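Local coordinates for Kiaa0380 (Homo sapiens, PDB 1HTJ), which probably links heterotrimeric G protein-coupled signalling to Rho GTPases, as the RGS-like domain of the guanine nucleotide exchange factor PDZ-RhoGEF, at residues S27-F31 and H43-F47; A55-L60 and E131-Q135; L64-V68 and T198-H202; W85-L89 and Q104-D108; N92-R96 and D187-M192. The protein carries 3 engineered substitutions. Residue numbers count along the deposited sequence, not the author numbering.

Interaction 1: S27-F31 and H43-F47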
# COMPACT_ATOMS: atom_id res chain seq x y z
N SER A 27 7.65 2.10 -17.59
CA SER A 27 6.56 1.55 -16.81
C SER A 27 6.70 0.05 -16.67
O SER A 27 6.52 -0.50 -15.59
CB SER A 27 5.24 1.92 -17.47
OG SER A 27 5.10 3.33 -17.52
N ASP A 28 7.03 -0.61 -17.77
CA ASP A 28 7.21 -2.06 -17.78
C ASP A 28 8.21 -2.46 -16.69
O ASP A 28 8.03 -3.44 -15.97
CB ASP A 28 7.73 -2.52 -19.14
CG ASP A 28 7.03 -1.84 -20.30
OD1 ASP A 28 7.63 -1.76 -21.40
OD2 ASP A 28 5.87 -1.38 -20.13
N ILE A 29 9.29 -1.68 -16.58
CA ILE A 29 10.32 -1.95 -15.59
C ILE A 29 9.79 -1.71 -14.18
O ILE A 29 9.95 -2.54 -13.29
CB ILE A 29 11.57 -1.08 -15.83
CG1 ILE A 29 12.27 -1.51 -17.11
CG2 ILE A 29 12.52 -1.18 -14.65
CD1 ILE A 29 12.58 -3.01 -17.18
N ILE A 30 9.14 -0.56 -13.99
CA ILE A 30 8.59 -0.20 -12.69
C ILE A 30 7.50 -1.14 -12.17
O ILE A 30 7.59 -1.62 -11.05
CB ILE A 30 8.03 1.24 -12.74
CG1 ILE A 30 9.18 2.21 -13.05
CG2 ILE A 30 7.38 1.60 -11.41
CD1 ILE A 30 8.77 3.64 -13.18
N PHE A 31 6.48 -1.42 -12.98
CA PHE A 31 5.39 -2.30 -12.55
C PHE A 31 5.82 -3.71 -12.20
O PHE A 31 5.13 -4.43 -11.48
CB PHE A 31 4.30 -2.35 -13.63
CG PHE A 31 3.46 -1.12 -13.68
CD1 PHE A 31 3.38 -0.36 -14.85
CD2 PHE A 31 2.74 -0.71 -12.57
CE1 PHE A 31 2.60 0.79 -14.89
CE2 PHE A 31 1.96 0.44 -12.60
CZ PHE A 31 1.89 1.19 -13.77
N HIS A 43 2.79 5.37 -10.55
CA HIS A 43 2.70 3.97 -10.92
C HIS A 43 2.03 3.17 -9.81
O HIS A 43 1.15 2.33 -10.07
CB HIS A 43 4.10 3.43 -11.19
CG HIS A 43 4.74 4.03 -12.40
ND1 HIS A 43 5.11 5.35 -12.46
CD2 HIS A 43 5.00 3.50 -13.62
CE1 HIS A 43 5.57 5.62 -13.67
NE2 HIS A 43 5.51 4.52 -14.39
N LEU A 44 2.45 3.44 -8.58
CA LEU A 44 1.90 2.76 -7.42
C LEU A 44 0.40 3.04 -7.38
O LEU A 44 -0.40 2.16 -7.11
CB LEU A 44 2.56 3.28 -6.14
CG LEU A 44 2.13 2.58 -4.85
CD1 LEU A 44 2.60 1.14 -4.87
CD2 LEU A 44 2.72 3.31 -3.64
N GLY A 45 0.04 4.29 -7.67
CA GLY A 45 -1.35 4.68 -7.68
C GLY A 45 -2.13 3.88 -8.71
O GLY A 45 -3.19 3.34 -8.40
N VAL A 46 -1.61 3.78 -9.92
CA VAL A 46 -2.27 3.01 -10.97
C VAL A 46 -2.46 1.57 -10.45
O VAL A 46 -3.56 1.03 -10.50
CB VAL A 46 -1.41 2.99 -12.27
CG1 VAL A 46 -1.97 1.97 -13.25
CG2 VAL A 46 -1.38 4.37 -12.90
N PHE A 47 -1.38 0.97 -9.97
CA PHE A 47 -1.43 -0.38 -9.45
C PHE A 47 -2.46 -0.51 -8.33
O PHE A 47 -3.19 -1.51 -8.25
CB PHE A 47 -0.03 -0.79 -8.95
CG PHE A 47 0.06 -2.21 -8.43
CD1 PHE A 47 -0.55 -3.26 -9.12
CD2 PHE A 47 0.76 -2.50 -7.25
CE1 PHE A 47 -0.46 -4.58 -8.65
CE2 PHE A 47 0.86 -3.80 -6.78
CZ PHE A 47 0.24 -4.85 -7.49
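Aromatic contacts dominate where segments 27-31 and 43-47 cross at -67°, their axes 10.9 Å apart. The His43 imidazole lies between the two helices, touching Ser27, Ile30 and Phe31. Ile30 CD1 sits over one of its faces in a CH-pi contact, 3.7 Å from the ring centroid, while the Phe31 and His43 rings meet obliquely, with centroids 5.2 Å apart and planes at 47°. Phe31 also lies against the backbone of the second helix, its CE2 3.3 Å from His43 O.

Apolar packing extends the contact along helix 41-54: Phe31 CZ is 4.0 Å from Val46 CG1, and Phe31 CE2 is 4.3 Å from Phe47 CB. Tyr139 of helix 118-144 adds an edge-to-face partner to the Phe31 ring.

The single polar link is a weak hydrogen bond between Ser27 OG and His43 NE2, 3.4 Å long, at the edge of the imidazole. This histidine therefore acts chiefly as a flat, buried packing surface joining helix 27-32 to helix 41-54 within the RGS-like domain, with little directional polar bonding.

Interaction 2: A55-L60 and E131-Q135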
# COMPACT_ATOMS: atom_id res chain seq x y z
N ALA A 55 -8.89 -6.78 -6.28
CA ALA A 55 -8.25 -7.73 -5.39
C ALA A 55 -8.34 -7.41 -3.91
O ALA A 55 -9.03 -6.48 -3.48
CB ALA A 55 -6.79 -7.88 -5.80
N ASP A 56 -7.63 -8.22 -3.12
CA ASP A 56 -7.56 -8.03 -1.68
C ASP A 56 -6.45 -6.99 -1.44
O ASP A 56 -5.28 -7.24 -1.68
CB ASP A 56 -7.20 -9.35 -0.99
CG ASP A 56 -7.10 -9.19 0.51
OD1 ASP A 56 -7.30 -8.05 1.01
OD2 ASP A 56 -6.83 -10.19 1.20
N PRO A 57 -6.83 -5.79 -0.95
CA PRO A 57 -5.88 -4.70 -0.68
C PRO A 57 -5.02 -4.88 0.58
O PRO A 57 -4.11 -4.09 0.82
CB PRO A 57 -6.79 -3.49 -0.54
CG PRO A 57 -7.95 -4.09 0.25
CD PRO A 57 -8.19 -5.42 -0.50
N SER A 58 -5.31 -5.91 1.36
CA SER A 58 -4.59 -6.12 2.61
C SER A 58 -3.05 -6.25 2.54
O SER A 58 -2.34 -5.44 3.12
CB SER A 58 -5.19 -7.33 3.34
OG SER A 58 -6.60 -7.20 3.43
N PRO A 59 -2.53 -7.27 1.84
CA PRO A 59 -1.07 -7.42 1.78
C PRO A 59 -0.26 -6.21 1.36
O PRO A 59 0.75 -5.90 2.01
CB PRO A 59 -0.87 -8.61 0.83
CG PRO A 59 -2.11 -8.64 0.01
CD PRO A 59 -3.20 -8.28 1.01
N LEU A 60 -0.69 -5.52 0.30
CA LEU A 60 0.05 -4.36 -0.16
C LEU A 60 -0.11 -3.16 0.75
O LEU A 60 0.86 -2.44 0.99
CB LEU A 60 -0.35 -3.98 -1.58
CG LEU A 60 0.34 -2.74 -2.14
CD1 LEU A 60 1.86 -2.92 -2.05
CD2 LEU A 60 -0.09 -2.52 -3.60
N GLU A 131 1.87 -12.87 -2.08
CA GLU A 131 0.57 -12.44 -2.62
C GLU A 131 0.70 -11.14 -3.38
O GLU A 131 0.03 -10.91 -4.38
CB GLU A 131 -0.48 -12.31 -1.52
CG GLU A 131 -1.87 -11.90 -2.04
CD GLU A 131 -3.01 -12.22 -1.06
OE1 GLU A 131 -2.74 -12.37 0.16
OE2 GLU A 131 -4.18 -12.32 -1.50
N ILE A 132 1.58 -10.27 -2.90
CA ILE A 132 1.78 -9.02 -3.59
C ILE A 132 2.34 -9.32 -5.00
O ILE A 132 1.89 -8.76 -5.99
CB ILE A 132 2.76 -8.12 -2.82
CG1 ILE A 132 2.13 -7.74 -1.47
CG2 ILE A 132 3.10 -6.90 -3.64
CD1 ILE A 132 2.97 -6.79 -0.63
N GLN A 133 3.30 -10.24 -5.07
CA GLN A 133 3.91 -10.62 -6.33
C GLN A 133 2.87 -11.15 -7.29
O GLN A 133 2.85 -10.79 -8.47
CB GLN A 133 4.98 -11.69 -6.12
CG GLN A 133 6.33 -11.15 -5.67
CD GLN A 133 6.84 -10.05 -6.58
OE1 GLN A 133 6.82 -10.18 -7.81
NE2 GLN A 133 7.31 -8.95 -5.98
N GLU A 134 2.01 -12.02 -6.78
CA GLU A 134 0.95 -12.59 -7.59
C GLU A 134 0.06 -11.46 -8.14
O GLU A 134 -0.28 -11.46 -9.33
CB GLU A 134 0.13 -13.53 -6.73
CG GLU A 134 -0.75 -14.47 -7.50
CD GLU A 134 -1.91 -14.95 -6.66
OE1 GLU A 134 -1.67 -15.42 -5.52
OE2 GLU A 134 -3.06 -14.85 -7.16
N GLN A 135 -0.31 -10.51 -7.29
CA GLN A 135 -1.12 -9.37 -7.72
C GLN A 135 -0.34 -8.56 -8.76
O GLN A 135 -0.93 -8.04 -9.72
CB GLN A 135 -1.48 -8.49 -6.53
CG GLN A 135 -2.35 -9.20 -5.46
CD GLN A 135 -2.76 -8.27 -4.33
OE1 GLN A 135 -2.15 -7.22 -4.13
NE2 GLN A 135 -3.78 -8.67 -3.58
O HOH W 1 -2.80 -5.96 -1.75
O HOH W 2 -4.13 -11.07 2.66
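Gln135 reaches from helix 118-144 into the turn between helices 41-54 and 58-69. With chi1 m and chi2 t its side chain is extended, bringing NE2 to 2.8 Å from Asp56 O in a well-aligned hydrogen bond (158°). Its OE1 accepts from a water 2.8 Å away, which also donates to Asp56 O (2.8 Å) and accepts from Leu60 N (3.0 Å).

Asp56, in the t rotamer, turns its carboxylate toward the first turn of the following helix: OD1 accepts from Ser58 N at 2.9 Å, a capping bond, and from Ser58 OG at 2.7 Å, with Ser58 in the m rotamer. Glu131, extended (t, t), carries OE1 to 3.8 Å from Pro59 CG. Asp56 OD2 lies 4.3 Å from Glu131 OE2, with a second water donating to Asp56 OD2 (3.2 Å) and Glu131 OE1 (3.1 Å).

Further in, Ile132 (m, t) directs CD1 to 3.8 Å from Leu60 CA and 3.6 Å from Pro59 O, while its CG1 packs on Pro59 CB at 3.9 Å. Thus the Gln135 amide and one water serve Asp56 O, that water also takes up Leu60 N, an N-H of the first helical turn, and the other eases the approach of the carboxylates.

Interaction 3: L64-V68 and T198-H202; sequences LCAEV and TYMSH
Both segments are regular alpha-helix, 64-68 within helix 58-69 and 198-202 at the end of helix 186-202. Their axes approach to 9.3 Å and their N-to-C directions cross at +45°, with Leu64 and Tyr199 nearest in register (CA-CA 6.1 Å).

Tyr199 (chi1 t, chi2 76°) points toward the first helix. Leu64 (m, t) places CD2 over one face of its ring, 3.7 Å from the centroid and 11° off the normal, a CH-pi contact; Tyr199 CD1 is 3.3 Å from Leu64 O. Val68 (t) brings CG2 to 3.5 Å from Tyr199 CD1 and 3.9 Å from Thr198 O. Its CG1 lies 4.1 Å from Thr198 CG2, placed by an m rotamer, and 4.0 Å from CD2 of His202, whose ring is set by chi1 t and chi2 -91°. Cys65 (m) approaches the second helix with SG 4.3 Å from Thr198 CB.

Polar ends turn to other partners: Tyr199 OH bonds to Lys38 O, Thr198 OG1 to Phe194 O, and Glu67 to Gln125 and Lys38. With no hydrogen bond across the pair, this helix-helix packing in the all-helical RGS-like domain rests on shape fit between aliphatic groups and the tyrosine ring.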
# COMPACT_ATOMS: atom_id res chain seq x y z
N LEU A 64 2.92 -1.36 2.66
CA LEU A 64 3.17 0.06 2.54
C LEU A 64 3.17 0.76 3.91
O LEU A 64 3.90 1.74 4.12
CB LEU A 64 2.13 0.70 1.61
CG LEU A 64 2.23 0.32 0.12
CD1 LEU A 64 1.08 0.94 -0.65
CD2 LEU A 64 3.55 0.81 -0.44
N CYS A 65 2.33 0.28 4.82
CA CYS A 65 2.26 0.88 6.14
C CYS A 65 3.48 0.47 6.95
O CYS A 65 4.06 1.30 7.65
CB CYS A 65 0.95 0.49 6.84
SG CYS A 65 -0.51 1.41 6.26
N ALA A 66 3.87 -0.79 6.85
CA ALA A 66 5.05 -1.30 7.56
C ALA A 66 6.27 -0.55 7.03
O ALA A 66 7.20 -0.26 7.78
CB ALA A 66 5.22 -2.80 7.32
N GLU A 67 6.24 -0.24 5.75
CA GLU A 67 7.32 0.49 5.10
C GLU A 67 7.40 1.89 5.73
O GLU A 67 8.48 2.36 6.08
CB GLU A 67 7.04 0.59 3.61
CG GLU A 67 8.23 0.97 2.76
CD GLU A 67 9.40 -0.01 2.87
OE1 GLU A 67 9.19 -1.17 3.31
OE2 GLU A 67 10.52 0.39 2.49
N VAL A 68 6.26 2.56 5.90
CA VAL A 68 6.25 3.88 6.51
C VAL A 68 6.72 3.80 7.96
O VAL A 68 7.47 4.66 8.43
CB VAL A 68 4.85 4.51 6.53
CG1 VAL A 68 4.88 5.83 7.29
CG2 VAL A 68 4.34 4.71 5.11
N THR A 198 -1.68 7.09 4.75
CA THR A 198 -0.48 7.00 5.56
C THR A 198 0.75 6.95 4.66
O THR A 198 1.75 7.61 4.91
CB THR A 198 -0.50 5.75 6.42
OG1 THR A 198 -1.50 5.89 7.43
CG2 THR A 198 0.85 5.50 7.06
N TYR A 199 0.66 6.15 3.60
CA TYR A 199 1.77 6.02 2.68
C TYR A 199 1.92 7.23 1.78
O TYR A 199 3.01 7.79 1.67
CB TYR A 199 1.60 4.81 1.76
CG TYR A 199 2.88 4.53 1.02
CD1 TYR A 199 3.96 3.94 1.67
CD2 TYR A 199 3.04 4.93 -0.31
CE1 TYR A 199 5.17 3.74 1.02
CE2 TYR A 199 4.25 4.74 -0.98
CZ TYR A 199 5.31 4.14 -0.30
OH TYR A 199 6.51 3.91 -0.94
N MSE A 200 0.83 7.60 1.13
CA MSE A 200 0.85 8.73 0.21
C MSE A 200 1.33 9.99 0.90
O MSE A 200 2.20 10.70 0.40
CB MSE A 200 -0.53 8.95 -0.40
CG MSE A 200 -0.87 7.94 -1.49
SE MSE A 200 0.49 7.85 -2.89
CE MSE A 200 0.00 6.18 -3.76
N SER A 201 0.75 10.27 2.06
CA SER A 201 1.12 11.44 2.83
C SER A 201 2.62 11.38 3.07
O SER A 201 3.34 12.35 2.82
CB SER A 201 0.36 11.45 4.15
OG SER A 201 0.84 12.47 4.98
N HIS A 202 3.10 10.24 3.55
CA HIS A 202 4.52 10.07 3.81
C HIS A 202 5.34 10.26 2.53
O HIS A 202 6.49 10.72 2.59
CB HIS A 202 4.75 8.68 4.40
CG HIS A 202 6.17 8.21 4.33
ND1 HIS A 202 6.65 7.48 3.27
CD2 HIS A 202 7.20 8.34 5.20
CE1 HIS A 202 7.92 7.17 3.50
NE2 HIS A 202 8.27 7.69 4.66

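Interaction 4: W85-L89 and Q104-D108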
# COMPACT_ATOMS: atom_id res chain seq x y z
N TRP A 85 -1.54 -2.76 13.75
CA TRP A 85 -1.99 -3.96 14.43
C TRP A 85 -3.49 -4.18 14.34
O TRP A 85 -3.94 -5.29 14.03
CB TRP A 85 -1.57 -3.92 15.90
CG TRP A 85 -2.24 -4.97 16.73
CD1 TRP A 85 -3.34 -4.82 17.53
CD2 TRP A 85 -1.89 -6.36 16.78
NE1 TRP A 85 -3.69 -6.03 18.08
CE2 TRP A 85 -2.82 -6.99 17.64
CE3 TRP A 85 -0.88 -7.13 16.18
CZ2 TRP A 85 -2.76 -8.36 17.91
CZ3 TRP A 85 -0.82 -8.49 16.45
CH2 TRP A 85 -1.75 -9.10 17.31
N ASN A 86 -4.26 -3.13 14.61
CA ASN A 86 -5.73 -3.18 14.58
C ASN A 86 -6.30 -3.34 13.17
O ASN A 86 -7.34 -3.99 12.99
CB ASN A 86 -6.31 -1.91 15.22
CG ASN A 86 -6.12 -1.89 16.73
OD1 ASN A 86 -6.50 -2.83 17.42
ND2 ASN A 86 -5.54 -0.82 17.25
N ILE A 87 -5.64 -2.76 12.18
CA ILE A 87 -6.12 -2.84 10.82
C ILE A 87 -5.75 -4.12 10.08
O ILE A 87 -6.57 -4.71 9.36
CB ILE A 87 -5.61 -1.66 9.99
CG1 ILE A 87 -6.27 -0.37 10.49
CG2 ILE A 87 -5.91 -1.88 8.51
CD1 ILE A 87 -5.79 0.86 9.79
N PHE A 88 -4.51 -4.57 10.28
CA PHE A 88 -4.01 -5.73 9.56
C PHE A 88 -3.71 -7.02 10.31
O PHE A 88 -3.86 -8.10 9.74
CB PHE A 88 -2.72 -5.37 8.81
CG PHE A 88 -2.83 -4.12 7.97
CD1 PHE A 88 -2.36 -2.91 8.44
CD2 PHE A 88 -3.39 -4.18 6.69
CE1 PHE A 88 -2.43 -1.77 7.66
CE2 PHE A 88 -3.47 -3.05 5.90
CZ PHE A 88 -2.99 -1.84 6.38
N LEU A 89 -3.30 -6.93 11.56
CA LEU A 89 -2.87 -8.14 12.24
C LEU A 89 -3.64 -8.75 13.38
O LEU A 89 -3.43 -9.93 13.68
CB LEU A 89 -1.42 -7.94 12.69
CG LEU A 89 -0.48 -7.42 11.62
CD1 LEU A 89 0.86 -7.07 12.24
CD2 LEU A 89 -0.32 -8.46 10.51
N GLN A 104 3.31 -13.44 14.76
CA GLN A 104 2.13 -12.71 15.23
C GLN A 104 2.25 -12.34 16.70
O GLN A 104 1.84 -11.26 17.12
CB GLN A 104 0.88 -13.55 15.03
CG GLN A 104 -0.38 -12.92 15.59
CD GLN A 104 -1.26 -12.34 14.51
OE1 GLN A 104 -0.76 -11.93 13.46
NE2 GLN A 104 -2.57 -12.30 14.75
N ALA A 105 2.81 -13.26 17.48
CA ALA A 105 2.98 -13.06 18.92
C ALA A 105 4.01 -11.98 19.24
O ALA A 105 3.78 -11.13 20.09
CB ALA A 105 3.38 -14.37 19.58
N GLU A 106 5.16 -12.04 18.56
CA GLU A 106 6.22 -11.06 18.77
C GLU A 106 5.73 -9.66 18.40
O GLU A 106 5.91 -8.70 19.15
CB GLU A 106 7.43 -11.40 17.89
CG GLU A 106 8.61 -12.05 18.60
CD GLU A 106 9.54 -11.03 19.23
OE1 GLU A 106 9.15 -10.41 20.24
OE2 GLU A 106 10.67 -10.86 18.73
N ILE A 107 5.11 -9.56 17.23
CA ILE A 107 4.59 -8.29 16.74
C ILE A 107 3.54 -7.73 17.70
O ILE A 107 3.59 -6.56 18.06
CB ILE A 107 4.00 -8.44 15.33
CG1 ILE A 107 5.14 -8.57 14.32
CG2 ILE A 107 3.13 -7.26 14.98
CD1 ILE A 107 4.69 -8.83 12.90
N ASP A 108 2.61 -8.58 18.12
CA ASP A 108 1.56 -8.16 19.05
C ASP A 108 2.17 -7.54 20.31
O ASP A 108 1.80 -6.44 20.72
CB ASP A 108 0.69 -9.35 19.44
CG ASP A 108 -0.39 -8.99 20.45
OD1 ASP A 108 -0.58 -7.79 20.75
OD2 ASP A 108 -1.06 -9.92 20.95
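This is an antiparallel helix-helix contact, partly buried, its centre about 17 Å from the centre of the chain, between segment 85-89 of helix 76-89 and segment 104-108 of helix 101-112. The two segments run at 168° to each other with axes 12.2 Å apart, a wide spacing bridged by large side chains. Trp85 pairs with Asp108 (CA-CA 7.2 Å) and Leu89 with Gln104 (7.4 Å).

Trp85, in the t rotamer, extends its indole across the gap. Asp108 CA lies over one face of the six-membered ring, 4.0 Å from its centroid, as a CH-pi contact, and Asp108 CB comes within 3.2 Å of Trp85 CH2. The Asp108 CA and CB thus pack on the indole. Ile107 CG2 supplies the apolar centre, 3.6 Å from Leu89 CD1 and 4.2 Å from Trp85 CE3.

At the other end, Gln104 NE2 donates a weak hydrogen bond to Leu89 O, 2.7 Å long but bent to 125°. A wider pi-type turn spans 85-89, and the glutamine amide meets the Leu89 carbonyl there.

Behind these helices, Ile107 continues onto Val120, Leu121 and Ala124 of helix 118-144, and Leu89 onto Phe62 of helix 58-69. Phe88 packs against Leu61 and Cys65 of helix 58-69 and Ala195 of helix 186-202, connecting this outer pair to the rest of the bundle.

Interaction 5: N92-R96 and D187-M192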
# COMPACT_ATOMS: atom_id res chain seq x y z
N ASN A 92 -9.46 -9.98 14.48
CA ASN A 92 -10.55 -9.59 13.60
C ASN A 92 -10.25 -8.33 12.80
O ASN A 92 -11.14 -7.51 12.58
CB ASN A 92 -11.81 -9.38 14.43
CG ASN A 92 -12.20 -10.62 15.21
OD1 ASN A 92 -12.33 -11.70 14.64
ND2 ASN A 92 -12.38 -10.47 16.53
N ALA A 93 -9.01 -8.19 12.37
CA ALA A 93 -8.60 -7.04 11.60
C ALA A 93 -9.38 -7.00 10.28
O ALA A 93 -9.58 -8.03 9.65
CB ALA A 93 -7.11 -7.10 11.33
N PRO A 94 -9.85 -5.81 9.87
CA PRO A 94 -10.60 -5.69 8.62
C PRO A 94 -9.78 -6.00 7.36
O PRO A 94 -10.31 -6.55 6.39
CB PRO A 94 -11.11 -4.25 8.65
CG PRO A 94 -10.07 -3.54 9.48
CD PRO A 94 -9.79 -4.53 10.59
N LEU A 95 -8.50 -5.63 7.36
CA LEU A 95 -7.62 -5.89 6.22
C LEU A 95 -6.55 -6.88 6.68
O LEU A 95 -5.34 -6.67 6.54
CB LEU A 95 -6.96 -4.59 5.76
CG LEU A 95 -7.91 -3.46 5.39
CD1 LEU A 95 -7.09 -2.28 4.87
CD2 LEU A 95 -8.92 -3.95 4.33
N ARG A 96 -7.05 -7.98 7.24
CA ARG A 96 -6.23 -9.04 7.78
C ARG A 96 -5.18 -9.63 6.87
O ARG A 96 -5.44 -9.99 5.72
CB ARG A 96 -7.11 -10.16 8.29
CG ARG A 96 -6.36 -11.26 9.04
CD ARG A 96 -5.93 -10.76 10.41
NE ARG A 96 -5.15 -11.76 11.14
CZ ARG A 96 -5.56 -13.00 11.37
NH1 ARG A 96 -6.75 -13.42 10.93
NH2 ARG A 96 -4.78 -13.84 12.05
N ASP A 187 -16.59 -0.26 7.11
CA ASP A 187 -15.61 -1.06 7.83
C ASP A 187 -14.51 -1.55 6.91
O ASP A 187 -13.63 -2.32 7.32
CB ASP A 187 -16.27 -2.24 8.56
CG ASP A 187 -17.00 -3.19 7.62
OD1 ASP A 187 -16.83 -3.09 6.38
OD2 ASP A 187 -17.73 -4.07 8.11
N ARG A 188 -14.55 -1.10 5.67
CA ARG A 188 -13.53 -1.48 4.71
C ARG A 188 -12.85 -0.25 4.11
O ARG A 188 -11.62 -0.19 4.05
CB ARG A 188 -14.15 -2.36 3.61
CG ARG A 188 -14.37 -3.80 4.07
CD ARG A 188 -13.06 -4.42 4.50
NE ARG A 188 -13.20 -5.74 5.09
CZ ARG A 188 -13.70 -5.97 6.31
NH1 ARG A 188 -14.10 -4.97 7.08
NH2 ARG A 188 -13.80 -7.22 6.74
N SER A 189 -13.63 0.74 3.71
CA SER A 189 -13.08 1.95 3.12
C SER A 189 -12.29 2.83 4.11
O SER A 189 -11.29 3.45 3.73
CB SER A 189 -14.20 2.78 2.50
OG SER A 189 -15.13 3.19 3.48
N ALA A 190 -12.73 2.88 5.37
CA ALA A 190 -12.05 3.69 6.37
C ALA A 190 -10.62 3.16 6.58
O ALA A 190 -9.65 3.92 6.44
CB ALA A 190 -12.84 3.70 7.71
N PRO A 191 -10.47 1.87 6.91
CA PRO A 191 -9.09 1.39 7.10
C PRO A 191 -8.23 1.50 5.84
O PRO A 191 -7.05 1.84 5.91
CB PRO A 191 -9.28 -0.05 7.60
CG PRO A 191 -10.64 -0.45 7.06
CD PRO A 191 -11.44 0.83 7.28
N MSE A 192 -8.82 1.21 4.68
CA MSE A 192 -8.10 1.32 3.41
C MSE A 192 -7.68 2.79 3.19
O MSE A 192 -6.59 3.08 2.73
CB MSE A 192 -8.99 0.85 2.26
CG MSE A 192 -9.32 -0.65 2.25
SE MSE A 192 -10.72 -1.08 0.94
CE MSE A 192 -9.77 -0.75 -0.71
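The segment 92-96 belongs to the irregular connection between helices 76-89 and 101-112. At its start, the backbone N of Asn92 is hydrogen-bonded to Glu90, and Ala93 directs its CA-to-CB bond away from helix 186-202.

Pro94 makes the first contact. Its CB lies 3.4 Å from Asp187 O and 3.5 Å from Arg188 NH1, and its CG meets Pro191 CG at 4.0 Å. Pro94 O sits over one face of the Arg188 guanidinium, 3.3 Å from NE, but the angle is too poor for a hydrogen bond. The guanidinium instead turns back on its own helix: Arg188 NH1 donates to Asp187 O at 2.7 Å and lies 3.4 Å from Asp187 OD1, an ion pair without a directed N-H.

Leu95 (m, t) then reaches inward. Its CD1 packs 3.8 Å from Met192 CG, a selenomethionine, and 4.1 Å from Pro191 CB, while CD2 is 4.2 Å from Arg188 CD. Leu95 also touches Ser58 and Leu61 of helix 58-69, and its backbone is hydrogen-bonded to Ile87. By Arg96 the chain has left the contact.

Pro191 coincides with a kink in helix 186-202, as expected of a residue lacking an amide hydrogen. The result is loop-on-helix packing within the RGS-like domain: a proline-leucine pair set against a proline-kinked helix, without a hydrogen bond between the segments.

In the fold
Interaction 1 is the most fully buried contact, whereas the other four each combine buried residues with more exposed ones; interaction 3 lies nearest the centre of the chain. Helix 58-69 serves interactions 2 and 3, and helix 186-202 serves interactions 3 and 5. Leu44 of interaction 1 packs on Tyr199 and Leu64, and Phe47 on Leu60, joining interactions 1, 2 and 3. Interactions 4 and 5 meet through Ile87 O and Leu95 N, 2.9 Å apart, opposite interaction 1 across the chain's centre. Aromatic and aliphatic packing dominates interactions 1 and 3; waters and a side-chain amide mark interaction 2, interaction 4 adds a weak amide bond, and interaction 5 is proline and leucine packing without a hydrogen bond between its segments.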